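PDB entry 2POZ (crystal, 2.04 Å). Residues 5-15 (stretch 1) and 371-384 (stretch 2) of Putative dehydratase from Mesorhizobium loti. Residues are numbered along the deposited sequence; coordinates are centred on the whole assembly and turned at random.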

# COMPACT_ATOMS: atom_id res chain seq x y z
N ILE A 5 -37.75 16.28 -29.84
CA ILE A 5 -37.80 17.37 -28.88
C ILE A 5 -38.00 18.68 -29.66
O ILE A 5 -37.21 19.01 -30.55
CB ILE A 5 -36.49 17.45 -28.04
CG1 ILE A 5 -36.38 16.22 -27.14
CG2 ILE A 5 -36.47 18.73 -27.21
CD1 ILE A 5 -35.05 16.12 -26.37
N THR A 6 -39.06 19.40 -29.35
CA THR A 6 -39.35 20.64 -30.04
C THR A 6 -39.05 21.89 -29.21
O THR A 6 -38.95 22.99 -29.74
CB THR A 6 -40.81 20.69 -30.49
OG1 THR A 6 -41.64 20.36 -29.37
CG2 THR A 6 -41.05 19.69 -31.61
N GLY A 7 -38.92 21.71 -27.90
CA GLY A 7 -38.64 22.85 -27.04
C GLY A 7 -38.30 22.48 -25.61
O GLY A 7 -38.72 21.44 -25.11
N VAL A 8 -37.54 23.35 -24.96
CA VAL A 8 -37.13 23.15 -23.57
C VAL A 8 -37.33 24.46 -22.80
O VAL A 8 -36.80 25.49 -23.19
CB VAL A 8 -35.63 22.76 -23.45
CG1 VAL A 8 -35.26 22.58 -21.99
CG2 VAL A 8 -35.35 21.46 -24.23
N ASN A 9 -38.11 24.40 -21.73
CA ASN A 9 -38.36 25.58 -20.90
C ASN A 9 -37.63 25.41 -19.58
O ASN A 9 -37.62 24.33 -18.99
CB ASN A 9 -39.86 25.74 -20.63
CG ASN A 9 -40.62 26.32 -21.82
OD1 ASN A 9 -41.84 26.16 -21.93
ND2 ASN A 9 -39.91 26.99 -22.72
N ILE A 10 -37.02 26.50 -19.12
CA ILE A 10 -36.27 26.50 -17.87
C ILE A 10 -36.92 27.48 -16.90
O ILE A 10 -37.14 28.64 -17.22
CB ILE A 10 -34.82 26.93 -18.11
CG1 ILE A 10 -34.18 25.97 -19.13
CG2 ILE A 10 -34.04 26.90 -16.80
CD1 ILE A 10 -33.02 26.57 -19.88
N TYR A 11 -37.22 26.98 -15.70
CA TYR A 11 -37.88 27.77 -14.67
C TYR A 11 -36.99 27.93 -13.45
O TYR A 11 -36.41 26.96 -12.96
CB TYR A 11 -39.18 27.06 -14.26
CG TYR A 11 -40.10 26.75 -15.42
CD1 TYR A 11 -41.12 27.63 -15.78
CD2 TYR A 11 -39.93 25.59 -16.18
CE1 TYR A 11 -41.95 27.36 -16.88
CE2 TYR A 11 -40.76 25.31 -17.28
CZ TYR A 11 -41.76 26.20 -17.62
OH TYR A 11 -42.57 25.95 -18.71
N LEU A 12 -36.86 29.16 -12.96
CA LEU A 12 -36.07 29.46 -11.78
C LEU A 12 -37.07 30.01 -10.76
O LEU A 12 -37.40 31.18 -10.76
CB LEU A 12 -35.00 30.51 -12.09
CG LEU A 12 -34.13 31.01 -10.93
CD1 LEU A 12 -33.54 29.85 -10.14
CD2 LEU A 12 -33.02 31.90 -11.49
N LEU A 13 -37.58 29.13 -9.91
CA LEU A 13 -38.58 29.52 -8.93
C LEU A 13 -38.08 30.23 -7.69
O LEU A 13 -36.91 30.18 -7.33
CB LEU A 13 -39.37 28.30 -8.46
CG LEU A 13 -40.51 27.72 -9.30
CD1 LEU A 13 -39.98 27.21 -10.62
CD2 LEU A 13 -41.17 26.59 -8.52
N LYS A 14 -39.03 30.91 -7.06
CA LYS A 14 -38.81 31.57 -5.78
C LYS A 14 -39.88 30.83 -5.02
O LYS A 14 -41.07 31.06 -5.22
CB LYS A 14 -39.15 33.07 -5.83
CG LYS A 14 -38.93 33.76 -4.49
CD LYS A 14 -39.29 35.24 -4.51
CE LYS A 14 -40.80 35.45 -4.42
NZ LYS A 14 -41.14 36.88 -4.19
N SER A 15 -39.47 29.89 -4.18
CA SER A 15 -40.43 29.10 -3.42
C SER A 15 -40.01 29.06 -1.96
O SER A 15 -39.30 28.14 -1.54
CB SER A 15 -40.50 27.68 -3.99
OG SER A 15 -41.52 26.93 -3.36
N ILE A 371 -48.12 21.97 -12.61
CA ILE A 371 -49.22 22.93 -12.62
C ILE A 371 -48.58 24.11 -13.33
O ILE A 371 -47.93 24.94 -12.71
CB ILE A 371 -49.64 23.35 -11.19
CG1 ILE A 371 -50.06 22.11 -10.39
CG2 ILE A 371 -50.80 24.34 -11.27
CD1 ILE A 371 -50.53 22.42 -8.97
N LYS A 372 -48.75 24.14 -14.65
CA LYS A 372 -48.16 25.19 -15.46
C LYS A 372 -48.44 26.60 -14.96
O LYS A 372 -47.55 27.46 -15.01
CB LYS A 372 -48.61 25.04 -16.92
CG LYS A 372 -48.19 23.72 -17.56
CD LYS A 372 -46.66 23.51 -17.56
CE LYS A 372 -45.95 24.32 -18.64
NZ LYS A 372 -46.13 25.79 -18.48
N ARG A 373 -49.65 26.86 -14.48
CA ARG A 373 -49.97 28.20 -14.00
C ARG A 373 -49.07 28.62 -12.84
O ARG A 373 -48.77 29.81 -12.68
CB ARG A 373 -51.43 28.29 -13.54
CG ARG A 373 -51.74 29.60 -12.82
CD ARG A 373 -53.15 29.68 -12.28
NE ARG A 373 -53.33 30.85 -11.41
CZ ARG A 373 -54.50 31.25 -10.92
NH1 ARG A 373 -55.60 30.58 -11.21
NH2 ARG A 373 -54.56 32.32 -10.14
N ASN A 374 -48.62 27.66 -12.04
CA ASN A 374 -47.77 27.98 -10.89
C ASN A 374 -46.30 28.22 -11.21
O ASN A 374 -45.63 28.97 -10.51
CB ASN A 374 -47.90 26.90 -9.82
CG ASN A 374 -49.22 26.96 -9.09
OD1 ASN A 374 -50.03 27.86 -9.34
ND2 ASN A 374 -49.46 26.02 -8.18
N ILE A 375 -45.80 27.60 -12.28
CA ILE A 375 -44.39 27.78 -12.63
C ILE A 375 -44.15 28.75 -13.78
O ILE A 375 -43.06 29.31 -13.90
CB ILE A 375 -43.73 26.43 -12.98
CG1 ILE A 375 -44.37 25.85 -14.25
CG2 ILE A 375 -43.85 25.46 -11.81
CD1 ILE A 375 -43.73 24.57 -14.73
N GLU A 376 -45.17 28.96 -14.62
CA GLU A 376 -45.04 29.87 -15.75
C GLU A 376 -44.49 31.25 -15.38
O GLU A 376 -43.69 31.82 -16.12
CB GLU A 376 -46.38 30.00 -16.47
CG GLU A 376 -46.34 30.80 -17.76
CD GLU A 376 -45.33 30.27 -18.77
OE1 GLU A 376 -45.11 29.04 -18.81
OE2 GLU A 376 -44.76 31.10 -19.52
N PRO A 377 -44.91 31.81 -14.22
CA PRO A 377 -44.41 33.13 -13.82
C PRO A 377 -42.90 33.13 -13.60
O PRO A 377 -42.26 34.18 -13.60
CB PRO A 377 -45.16 33.40 -12.51
CG PRO A 377 -46.44 32.66 -12.69
CD PRO A 377 -45.97 31.35 -13.31
N TYR A 378 -42.33 31.94 -13.42
CA TYR A 378 -40.91 31.81 -13.17
C TYR A 378 -40.08 31.35 -14.37
O TYR A 378 -38.89 31.03 -14.25
CB TYR A 378 -40.71 30.88 -11.97
CG TYR A 378 -41.37 31.43 -10.72
CD1 TYR A 378 -40.83 32.54 -10.05
CD2 TYR A 378 -42.58 30.91 -10.25
CE1 TYR A 378 -41.47 33.11 -8.94
CE2 TYR A 378 -43.23 31.47 -9.15
CZ TYR A 378 -42.67 32.57 -8.51
OH TYR A 378 -43.33 33.13 -7.43
N LEU A 379 -40.72 31.34 -15.55
CA LEU A 379 -40.04 30.97 -16.78
C LEU A 379 -38.80 31.84 -16.86
O LEU A 379 -38.90 33.06 -16.79
CB LEU A 379 -40.94 31.24 -17.99
CG LEU A 379 -40.41 30.85 -19.37
CD1 LEU A 379 -40.14 29.33 -19.42
CD2 LEU A 379 -41.43 31.25 -20.43
N TRP A 380 -37.63 31.22 -17.00
CA TRP A 380 -36.37 31.95 -17.05
C TRP A 380 -35.75 31.94 -18.45
O TRP A 380 -35.02 32.86 -18.82
CB TRP A 380 -35.39 31.32 -16.05
CG TRP A 380 -34.12 32.08 -15.82
CD1 TRP A 380 -33.94 33.16 -14.99
CD2 TRP A 380 -32.84 31.79 -16.39
NE1 TRP A 380 -32.62 33.54 -15.00
CE2 TRP A 380 -31.92 32.72 -15.85
CE3 TRP A 380 -32.37 30.82 -17.30
CZ2 TRP A 380 -30.57 32.72 -16.20
CZ3 TRP A 380 -31.03 30.82 -17.63
CH2 TRP A 380 -30.14 31.76 -17.08
N ALA A 381 -36.02 30.90 -19.21
CA ALA A 381 -35.49 30.81 -20.57
C ALA A 381 -36.26 29.76 -21.35
O ALA A 381 -36.77 28.80 -20.78
CB ALA A 381 -33.99 30.47 -20.55
N SER A 382 -36.34 29.97 -22.66
CA SER A 382 -37.03 29.06 -23.57
C SER A 382 -36.12 28.78 -24.76
O SER A 382 -35.52 29.69 -25.31
CB SER A 382 -38.33 29.69 -24.09
OG SER A 382 -39.29 29.81 -23.05
N CYS A 383 -36.02 27.51 -25.14
CA CYS A 383 -35.17 27.12 -26.27
C CYS A 383 -36.01 26.32 -27.26
O CYS A 383 -36.59 25.30 -26.90
CB CYS A 383 -34.00 26.26 -25.79
SG CYS A 383 -33.21 26.84 -24.27
N THR A 384 -36.09 26.80 -28.50
CA THR A 384 -36.86 26.12 -29.54
C THR A 384 -36.07 25.99 -30.85
O THR A 384 -36.62 25.41 -31.81
CB THR A 384 -38.17 26.87 -29.85
OG1 THR A 384 -37.87 28.24 -30.17
CG2 THR A 384 -39.13 26.83 -28.65
O HOH W 1 -43.52 32.31 -4.47

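An antiparallel pairing of two strands, 5-12 and 379-383, broken by one β-bulge and extended by side-chain packing against the helical segment before the second strand, joins regions more than 360 residues apart in sequence. V8 and C383 form a hydrogen-bonded pair, each N to the other's O at 2.9 Å. At the next such pair, I10 N donates to A381 O (2.8 Å), while I10 O accepts hydrogen bonds from both A381 N (3.2 Å) and W380 N (2.6 Å). This shared acceptor marks the bulge: the register shifts by one residue, so that Y11 pairs with L379, and L12 N reaches Y378 O at 3.0 Å. V8, I10, A381 and C383 lie on one face of the sheet, where I10 CD1 packs 4.1 Å from A381 CB. On the other face, the Y11 ring is sandwiched: I375 CD1 sits almost on the ring normal, 3.8 Å from the centroid of the Y11 ring, and L379 CD1 covers the opposite face. N9 ND2 lies 2.9 Å from S382 OG, but the angle is too poor for a hydrogen bond. Past the strand, L13 CG packs against Y378 CD2 (3.9 Å), and the O atom of water 1 lies 2.9 Å from K14 O, to which it donates, and 3.1 Å from Y378 OH, bridging the two.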